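Side-chain contacts in polyketide synthase type I (Bacillus amyloliquefaciens, PDB 5KKU), which probably dehydrates beta-hydroxyacyl intermediates on the difficidin polyketide assembly line, this chain being its N-terminal dehydratase domain with a double hotdog fold: residues D198-A203 with F263-R268; L76-T81 with W87-T92. All coordinates share one frame; numbering follows the deposited sequence.

Contact 1. Residues D198-A203 with F263-R268; sequences DASTLA and FTIYDR
F263 lays its ring against S200, overlapping the serine's carbonyl oxygen and CB, close to where helix 194-200 passes into a turn. The carbonyl oxygen S200 O lies over one face, 3.7 Å above the ring plane and displaced toward the rim, 3.8 Å from both F263 CD2 and F263 CE2. The far end of the same ring meets the serine side chain, S200 CB lying 3.9 Å from F263 CZ. At the root of the phenylalanine the packing is purely apolar, A203 CB resting 4.0 Å from F263 CB. With chi1 at 69°, CG sits between the backbone N and the carbonyl carbon, and from there the ring reaches S200. I265 adds the tip of its extended chain, CD1 reaching to 3.7 Å from S200 OG. That hydroxyl is buried, yet it has polar partners in F196 O and T239 OG1. S200 O, besides lying over the ring, accepts the backbone N-H of A203 in the type I turn from S200 to A203, while T201 OG1 bonds D198 O at 2.8 Å, in the carbonyl plane. D198, the predicted proton donor, stays clear of the strand and hydrogen-bonds H155. Helix 194-200 is thus packed, as the central helix of a hotdog fold is, on the concave side of a sheet where strand 258-266 runs between strands 236-248 and 272-283.

Contact 2. Residues L76-T81 with W87-T92; sequences LYVTFT and WKVEIT
Strands 76-81 and 87-92 run antiparallel, their axes 4.7 Å apart at an angle of 163°, and six backbone hydrogen bonds join the pairs Y77-T92, T79-E90 and T81-K88. Between these lie the non-hydrogen-bonded pairs V78-I91 and F80-V89, whose side chains share the buried face. There V89 CG2 approaches the F80 ring obliquely, 3.5 Å from F80 CD2, the two side chains lying side by side and pointing the same way. V89 CG1, anti to the backbone N (chi1 178°), turns instead to V78 CG1 at 3.8 Å. V78's second methyl, CG2, lies beside I91 CG1 at 3.8 Å, and L76 CD2 extends the apolar row to I91 CG2. On the opposite face T92 OG1 stands at the edge of the Y77 ring, in its plane, 3.9 Å from Y77 CD2; the phenol OH itself bonds E94. Within strand 87-92, on that face too, K88 NZ and E90 OE1 form a long salt bridge at 3.9 Å. This is a beta hairpin of the N-terminal hotdog fold: strands 9-15 and 107-116 flank it, and helix 37-49 packs on the face of V78, V89 and I91.

In the fold
The two contacts illustrate two kinds of join within a double hotdog fold. Contact 2 links neighbouring strands in the N-terminal hotdog, whereas contact 1 sets segment 198-203, which lies partly on helix 194-200, against a strand in the C-terminal one. They lie on opposite sides of the chain's centre, their own centres 26 Å apart and their nearest atoms about 15 Å apart, so neither touches the other. Contact 1 includes D198 and so bears on the predicted active site, whose other member, H25, comes from the N-terminal half. Contact 2 lies away from both residues, its centre about 17 Å from the centre of the chain, against about 10 Å for that of contact 1.

Contact 1. Residues D198-A203 with F263-R268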
ATOM      1  N   ASP A 198       2.736   2.602  -0.422  1.00 21.06           N
ATOM      2  CA  ASP A 198       1.838   3.706  -0.153  1.00 14.30           C
ATOM      3  C   ASP A 198       1.776   4.718  -1.281  1.00 21.84           C
ATOM      4  O   ASP A 198       0.751   4.995  -1.767  1.00 19.80           O
ATOM      5  CB  ASP A 198       2.242   4.361   1.143  1.00 17.28           C
ATOM      6  CG  ASP A 198       1.317   5.439   1.582  1.00 24.90           C
ATOM      7  OD1 ASP A 198       0.177   5.189   1.915  1.00 28.50           O
ATOM      8  OD2 ASP A 198       1.730   6.557   1.612  1.00 26.53           O
ATOM      9  N   ALA A 199       2.909   5.254  -1.679  1.00 23.01           N
ATOM     10  CA  ALA A 199       2.966   6.202  -2.771  1.00 25.17           C
ATOM     11  C   ALA A 199       2.434   5.654  -4.075  1.00 23.95           C
ATOM     12  O   ALA A 199       1.892   6.394  -4.839  1.00 29.88           O
ATOM     13  CB  ALA A 199       4.352   6.739  -2.976  1.00 25.80           C
ATOM     14  N   SER A 200       2.606   4.379  -4.300  1.00 16.98           N
ATOM     15  CA  SER A 200       2.118   3.750  -5.494  1.00 24.11           C
ATOM     16  C   SER A 200       0.612   3.651  -5.585  1.00 20.68           C
ATOM     17  O   SER A 200       0.094   3.606  -6.635  1.00 23.87           O
ATOM     18  CB  SER A 200       2.740   2.394  -5.684  1.00 16.06           C
ATOM     19  OG  SER A 200       4.090   2.509  -5.859  1.00 16.96           O
ATOM     20  N   THR A 201      -0.054   3.612  -4.444  1.00 19.79           N
ATOM     21  CA  THR A 201      -1.495   3.654  -4.418  1.00 21.33           C
ATOM     22  C   THR A 201      -2.065   4.959  -4.897  1.00 24.27           C
ATOM     23  O   THR A 201      -3.226   5.063  -5.062  1.00 25.76           O
ATOM     24  CB  THR A 201      -2.141   3.345  -3.072  1.00 19.81           C
ATOM     25  OG1 THR A 201      -2.010   4.441  -2.193  1.00 18.65           O
ATOM     26  CG2 THR A 201      -1.603   2.164  -2.488  1.00 21.75           C
ATOM     27  N   LEU A 202      -1.207   5.918  -5.153  1.00 27.41           N
ATOM     28  CA  LEU A 202      -1.572   7.192  -5.667  1.00 24.70           C
ATOM     29  C   LEU A 202      -1.577   7.214  -7.163  1.00 29.20           C
ATOM     30  O   LEU A 202      -1.785   8.217  -7.730  1.00 30.55           O
ATOM     31  CB  LEU A 202      -0.620   8.242  -5.147  1.00 20.04           C
ATOM     32  CG  LEU A 202      -0.713   8.549  -3.667  1.00 26.96           C
ATOM     33  CD1 LEU A 202       0.310   9.543  -3.216  1.00 30.35           C
ATOM     34  CD2 LEU A 202      -2.075   9.083  -3.334  1.00 25.76           C
ATOM     35  N   ALA A 203      -1.345   6.081  -7.788  1.00 26.95           N
ATOM     36  CA  ALA A 203      -1.427   5.969  -9.244  1.00 29.58           C
ATOM     37  C   ALA A 203      -2.736   6.446  -9.866  1.00 29.19           C
ATOM     38  O   ALA A 203      -3.794   6.160  -9.396  1.00 27.88           O
ATOM     39  CB  ALA A 203      -1.131   4.565  -9.689  1.00 27.67           C
ATOM     40  N   PHE A 263      -1.917  -1.000 -11.573  1.00 27.49           N
ATOM     41  CA  PHE A 263      -0.683  -0.299 -11.767  1.00 22.42           C
ATOM     42  C   PHE A 263       0.412  -1.308 -11.936  1.00 30.60           C
ATOM     43  O   PHE A 263       0.255  -2.406 -11.500  1.00 30.59           O
ATOM     44  CB  PHE A 263      -0.387   0.778 -10.678  1.00 22.49           C
ATOM     45  CG  PHE A 263      -0.086   0.257  -9.294  1.00 22.55           C
ATOM     46  CD1 PHE A 263       1.135  -0.271  -8.965  1.00 21.85           C
ATOM     47  CD2 PHE A 263      -1.019   0.358  -8.303  1.00 22.07           C
ATOM     48  CE1 PHE A 263       1.397  -0.717  -7.693  1.00 17.27           C
ATOM     49  CE2 PHE A 263      -0.759  -0.091  -7.051  1.00 20.10           C
ATOM     50  CZ  PHE A 263       0.455  -0.633  -6.748  1.00 15.03           C
ATOM     51  N   THR A 264       1.509  -0.942 -12.573  1.00 21.18           N
ATOM     52  CA  THR A 264       2.675  -1.790 -12.648  1.00 22.22           C
ATOM     53  C   THR A 264       3.879  -1.028 -12.181  1.00 19.45           C
ATOM     54  O   THR A 264       4.039   0.089 -12.538  1.00 18.78           O
ATOM     55  CB  THR A 264       2.947  -2.297 -14.079  1.00 27.32           C
ATOM     56  OG1 THR A 264       1.778  -2.893 -14.611  1.00 18.76           O
ATOM     57  CG2 THR A 264       4.122  -3.257 -14.112  1.00 20.85           C
ATOM     58  N   ILE A 265       4.738  -1.645 -11.400  1.00 25.30           N
ATOM     59  CA  ILE A 265       5.924  -0.994 -10.899  1.00 20.36           C
ATOM     60  C   ILE A 265       7.119  -1.467 -11.667  1.00 23.66           C
ATOM     61  O   ILE A 265       7.397  -2.611 -11.665  1.00 24.95           O
ATOM     62  CB  ILE A 265       6.119  -1.215  -9.388  1.00 21.91           C
ATOM     63  CG1 ILE A 265       4.894  -0.816  -8.587  1.00 21.85           C
ATOM     64  CG2 ILE A 265       7.247  -0.374  -8.899  1.00 19.22           C
ATOM     65  CD1 ILE A 265       5.058  -0.876  -7.100  1.00 18.49           C
ATOM     66  N   TYR A 266       7.786  -0.555 -12.326  1.00 24.26           N
ATOM     67  CA  TYR A 266       8.979  -0.827 -13.101  1.00 25.21           C
ATOM     68  C   TYR A 266      10.271  -0.394 -12.433  1.00 22.35           C
ATOM     69  O   TYR A 266      10.247   0.503 -11.660  1.00 21.24           O
ATOM     70  CB  TYR A 266       8.868  -0.138 -14.442  1.00 21.69           C
ATOM     71  CG  TYR A 266       7.854  -0.735 -15.344  1.00 25.85           C
ATOM     72  CD1 TYR A 266       8.100  -1.897 -16.048  1.00 22.11           C
ATOM     73  CD2 TYR A 266       6.622  -0.135 -15.487  1.00 25.11           C
ATOM     74  CE1 TYR A 266       7.144  -2.421 -16.861  1.00 27.40           C
ATOM     75  CE2 TYR A 266       5.674  -0.656 -16.300  1.00 21.54           C
ATOM     76  CZ  TYR A 266       5.926  -1.796 -16.969  1.00 26.75           C
ATOM     77  OH  TYR A 266       4.943  -2.246 -17.733  1.00 25.41           O
ATOM     78  N   ASP A 267      11.268  -1.157 -12.668  1.00 20.86           N
ATOM     79  CA  ASP A 267      12.405  -0.500 -12.669  1.00 25.69           C
ATOM     80  C   ASP A 267      12.477   0.257 -13.984  1.00 25.44           C
ATOM     81  O   ASP A 267      11.727   0.358 -14.878  1.00 30.39           O
ATOM     82  CB  ASP A 267      13.639  -1.320 -12.292  1.00 22.45           C
ATOM     83  CG  ASP A 267      14.066  -2.319 -13.341  1.00 32.00           C
ATOM     84  OD1 ASP A 267      13.722  -2.164 -14.494  1.00 33.27           O
ATOM     85  OD2 ASP A 267      14.789  -3.256 -13.008  1.00 25.65           O
ATOM     86  N   ARG A 268      13.636   0.860 -13.871  1.00 22.87           N
ATOM     87  CA  ARG A 268      14.279   1.809 -14.709  1.00 29.65           C
ATOM     88  C   ARG A 268      14.763   1.266 -16.019  1.00 26.59           C
ATOM     89  O   ARG A 268      14.610   1.912 -17.014  1.00 27.50           O
ATOM     90  CB  ARG A 268      15.452   2.379 -13.943  1.00 26.08           C
ATOM     91  CG  ARG A 268      16.305   3.352 -14.677  1.00 24.39           C
ATOM     92  CD  ARG A 268      15.536   4.539 -15.164  1.00 33.45           C
ATOM     93  NE  ARG A 268      16.254   5.110 -16.254  1.00 36.43           N
ATOM     94  CZ  ARG A 268      16.309   6.388 -16.556  1.00 45.36           C
ATOM     95  NH1 ARG A 268      16.995   6.764 -17.607  1.00 46.67           N
ATOM     96  NH2 ARG A 268      15.674   7.281 -15.834  1.00 40.00           N
TER

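Contact 2. Residues L76-T81 with W87-T92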
ATOM      1  N   LEU A  76       0.013  -7.317  16.278  1.00 25.98           N
ATOM      2  CA  LEU A  76      -0.729  -7.871  15.182  1.00 22.54           C
ATOM      3  C   LEU A  76      -0.604  -9.391  15.133  1.00 25.96           C
ATOM      4  O   LEU A  76       0.397  -9.937  15.424  1.00 29.10           O
ATOM      5  CB  LEU A  76      -0.221  -7.258  13.886  1.00 25.43           C
ATOM      6  CG  LEU A  76      -0.753  -5.903  13.481  1.00 24.91           C
ATOM      7  CD1 LEU A  76      -0.607  -4.868  14.564  1.00 16.01           C
ATOM      8  CD2 LEU A  76      -0.155  -5.452  12.182  1.00 20.39           C
ATOM      9  N   TYR A  77      -1.653 -10.079  14.774  1.00 28.34           N
ATOM     10  CA  TYR A  77      -1.633 -11.525  14.651  1.00 27.25           C
ATOM     11  C   TYR A  77      -1.905 -11.958  13.205  1.00 26.29           C
ATOM     12  O   TYR A  77      -2.978 -11.808  12.720  1.00 28.60           O
ATOM     13  CB  TYR A  77      -2.622 -12.160  15.618  1.00 23.78           C
ATOM     14  CG  TYR A  77      -2.451 -11.765  17.051  1.00 30.73           C
ATOM     15  CD1 TYR A  77      -1.396 -12.209  17.771  1.00 29.87           C
ATOM     16  CD2 TYR A  77      -3.345 -10.939  17.677  1.00 29.86           C
ATOM     17  CE1 TYR A  77      -1.230 -11.856  19.067  1.00 28.71           C
ATOM     18  CE2 TYR A  77      -3.190 -10.591  18.984  1.00 30.83           C
ATOM     19  CZ  TYR A  77      -2.114 -11.060  19.666  1.00 31.99           C
ATOM     20  OH  TYR A  77      -1.912 -10.749  20.944  1.00 31.29           O
ATOM     21  N   VAL A  78      -0.892 -12.474  12.537  1.00 27.42           N
ATOM     22  CA  VAL A  78      -1.023 -12.941  11.168  1.00 25.63           C
ATOM     23  C   VAL A  78      -1.249 -14.433  11.119  1.00 26.70           C
ATOM     24  O   VAL A  78      -0.402 -15.191  11.477  1.00 30.34           O
ATOM     25  CB  VAL A  78       0.170 -12.550  10.280  1.00 21.63           C
ATOM     26  CG1 VAL A  78      -0.100 -12.887   8.856  1.00 24.26           C
ATOM     27  CG2 VAL A  78       0.467 -11.090  10.353  1.00 22.93           C
ATOM     28  N   THR A  79      -2.382 -14.858  10.644  1.00 26.54           N
ATOM     29  CA  THR A  79      -2.729 -16.258  10.690  1.00 30.90           C
ATOM     30  C   THR A  79      -2.835 -16.888   9.319  1.00 30.14           C
ATOM     31  O   THR A  79      -3.658 -16.526   8.542  1.00 29.81           O
ATOM     32  CB  THR A  79      -4.062 -16.464  11.430  1.00 29.73           C
ATOM     33  OG1 THR A  79      -3.910 -16.079  12.772  1.00 29.70           O
ATOM     34  CG2 THR A  79      -4.516 -17.892  11.395  1.00 27.74           C
ATOM     35  N   PHE A  80      -1.978 -17.842   9.040  1.00 29.61           N
ATOM     36  CA  PHE A  80      -2.051 -18.600   7.805  1.00 33.09           C
ATOM     37  C   PHE A  80      -2.953 -19.814   7.964  1.00 36.20           C
ATOM     38  O   PHE A  80      -2.727 -20.624   8.815  1.00 38.09           O
ATOM     39  CB  PHE A  80      -0.677 -19.021   7.370  1.00 31.67           C
ATOM     40  CG  PHE A  80       0.189 -17.892   6.917  1.00 37.31           C
ATOM     41  CD1 PHE A  80       0.827 -17.072   7.820  1.00 38.07           C
ATOM     42  CD2 PHE A  80       0.389 -17.658   5.597  1.00 34.61           C
ATOM     43  CE1 PHE A  80       1.601 -16.021   7.398  1.00 33.05           C
ATOM     44  CE2 PHE A  80       1.172 -16.624   5.183  1.00 32.57           C
ATOM     45  CZ  PHE A  80       1.777 -15.805   6.084  1.00 30.65           C
ATOM     46  N   THR A  81      -3.970 -19.955   7.153  1.00 33.43           N
ATOM     47  CA  THR A  81      -4.848 -21.084   7.244  1.00 32.21           C
ATOM     48  C   THR A  81      -4.863 -21.786   5.911  1.00 42.87           C
ATOM     49  O   THR A  81      -5.134 -21.181   4.923  1.00 43.90           O
ATOM     50  CB  THR A  81      -6.266 -20.618   7.554  1.00 35.52           C
ATOM     51  OG1 THR A  81      -6.328 -20.091   8.870  1.00 35.61           O
ATOM     52  CG2 THR A  81      -7.289 -21.730   7.402  1.00 34.53           C
ATOM     53  N   TRP A  87      -3.465 -20.459   0.530  1.00 38.97           N
ATOM     54  CA  TRP A  87      -3.649 -20.233   1.947  1.00 36.77           C
ATOM     55  C   TRP A  87      -4.471 -19.008   2.228  1.00 35.78           C
ATOM     56  O   TRP A  87      -4.271 -18.011   1.630  1.00 35.83           O
ATOM     57  CB  TRP A  87      -2.305 -20.088   2.622  1.00 37.08           C
ATOM     58  CG  TRP A  87      -1.609 -21.321   2.656  1.00 43.54           C
ATOM     59  CD1 TRP A  87      -1.690 -22.239   3.589  1.00 40.45           C
ATOM     60  CD2 TRP A  87      -0.728 -21.808   1.676  1.00 40.65           C
ATOM     61  NE1 TRP A  87      -0.919 -23.277   3.285  1.00 48.20           N
ATOM     62  CE2 TRP A  87      -0.322 -23.047   2.084  1.00 43.84           C
ATOM     63  CE3 TRP A  87      -0.292 -21.327   0.462  1.00 38.27           C
ATOM     64  CZ2 TRP A  87       0.544 -23.812   1.356  1.00 45.83           C
ATOM     65  CZ3 TRP A  87       0.545 -22.059  -0.250  1.00 48.63           C
ATOM     66  CH2 TRP A  87       0.973 -23.304   0.186  1.00 47.93           C
ATOM     67  N   LYS A  88      -5.370 -19.070   3.178  1.00 35.27           N
ATOM     68  CA  LYS A  88      -6.022 -17.881   3.594  1.00 33.36           C
ATOM     69  C   LYS A  88      -5.209 -17.183   4.647  1.00 37.20           C
ATOM     70  O   LYS A  88      -4.657 -17.779   5.509  1.00 33.89           O
ATOM     71  CB  LYS A  88      -7.417 -18.148   4.081  1.00 37.47           C
ATOM     72  CG  LYS A  88      -8.217 -16.912   4.423  1.00 38.81           C
ATOM     73  CD  LYS A  88      -9.385 -17.322   5.282  1.00 42.88           C
ATOM     74  CE  LYS A  88     -10.162 -16.160   5.863  1.00 41.53           C
ATOM     75  NZ  LYS A  88     -10.895 -15.423   4.820  1.00 37.60           N
ATOM     76  N   VAL A  89      -5.121 -15.876   4.536  1.00 36.01           N
ATOM     77  CA  VAL A  89      -4.404 -15.096   5.493  1.00 32.14           C
ATOM     78  C   VAL A  89      -5.252 -14.008   6.112  1.00 32.88           C
ATOM     79  O   VAL A  89      -5.915 -13.275   5.450  1.00 33.85           O
ATOM     80  CB  VAL A  89      -3.142 -14.491   4.897  1.00 34.18           C
ATOM     81  CG1 VAL A  89      -2.434 -13.626   5.905  1.00 24.12           C
ATOM     82  CG2 VAL A  89      -2.225 -15.569   4.412  1.00 28.37           C
ATOM     83  N   GLU A  90      -5.191 -13.885   7.415  1.00 31.29           N
ATOM     84  CA  GLU A  90      -5.888 -12.815   8.081  1.00 28.73           C
ATOM     85  C   GLU A  90      -5.026 -12.134   9.102  1.00 29.20           C
ATOM     86  O   GLU A  90      -4.317 -12.790   9.825  1.00 22.10           O
ATOM     87  CB  GLU A  90      -7.139 -13.330   8.735  1.00 27.46           C
ATOM     88  CG  GLU A  90      -8.210 -13.691   7.754  1.00 33.58           C
ATOM     89  CD  GLU A  90      -9.388 -14.335   8.417  1.00 41.11           C
ATOM     90  OE1 GLU A  90     -10.490 -13.793   8.341  1.00 37.89           O
ATOM     91  OE2 GLU A  90      -9.186 -15.385   9.036  1.00 45.25           O
ATOM     92  N   ILE A  91      -5.130 -10.834   9.162  1.00 29.49           N
ATOM     93  CA  ILE A  91      -4.424 -10.051  10.137  1.00 24.93           C
ATOM     94  C   ILE A  91      -5.370  -9.366  11.111  1.00 29.68           C
ATOM     95  O   ILE A  91      -6.257  -8.647  10.756  1.00 27.33           O
ATOM     96  CB  ILE A  91      -3.545  -9.023   9.472  1.00 25.82           C
ATOM     97  CG1 ILE A  91      -2.593  -9.676   8.511  1.00 21.64           C
ATOM     98  CG2 ILE A  91      -2.823  -8.217  10.519  1.00 26.53           C
ATOM     99  CD1 ILE A  91      -1.718  -8.704   7.832  1.00 22.21           C
ATOM    100  N   THR A  92      -5.177  -9.600  12.378  1.00 29.01           N
ATOM    101  CA  THR A  92      -5.924  -8.884  13.368  1.00 26.92           C
ATOM    102  C   THR A  92      -4.940  -8.170  14.257  1.00 26.62           C
ATOM    103  O   THR A  92      -3.792  -8.379  14.141  1.00 24.55           O
ATOM    104  CB  THR A  92      -6.806  -9.815  14.205  1.00 24.39           C
ATOM    105  OG1 THR A  92      -6.002 -10.784  14.833  1.00 27.66           O
ATOM    106  CG2 THR A  92      -7.765 -10.459  13.375  1.00 22.29           C
TER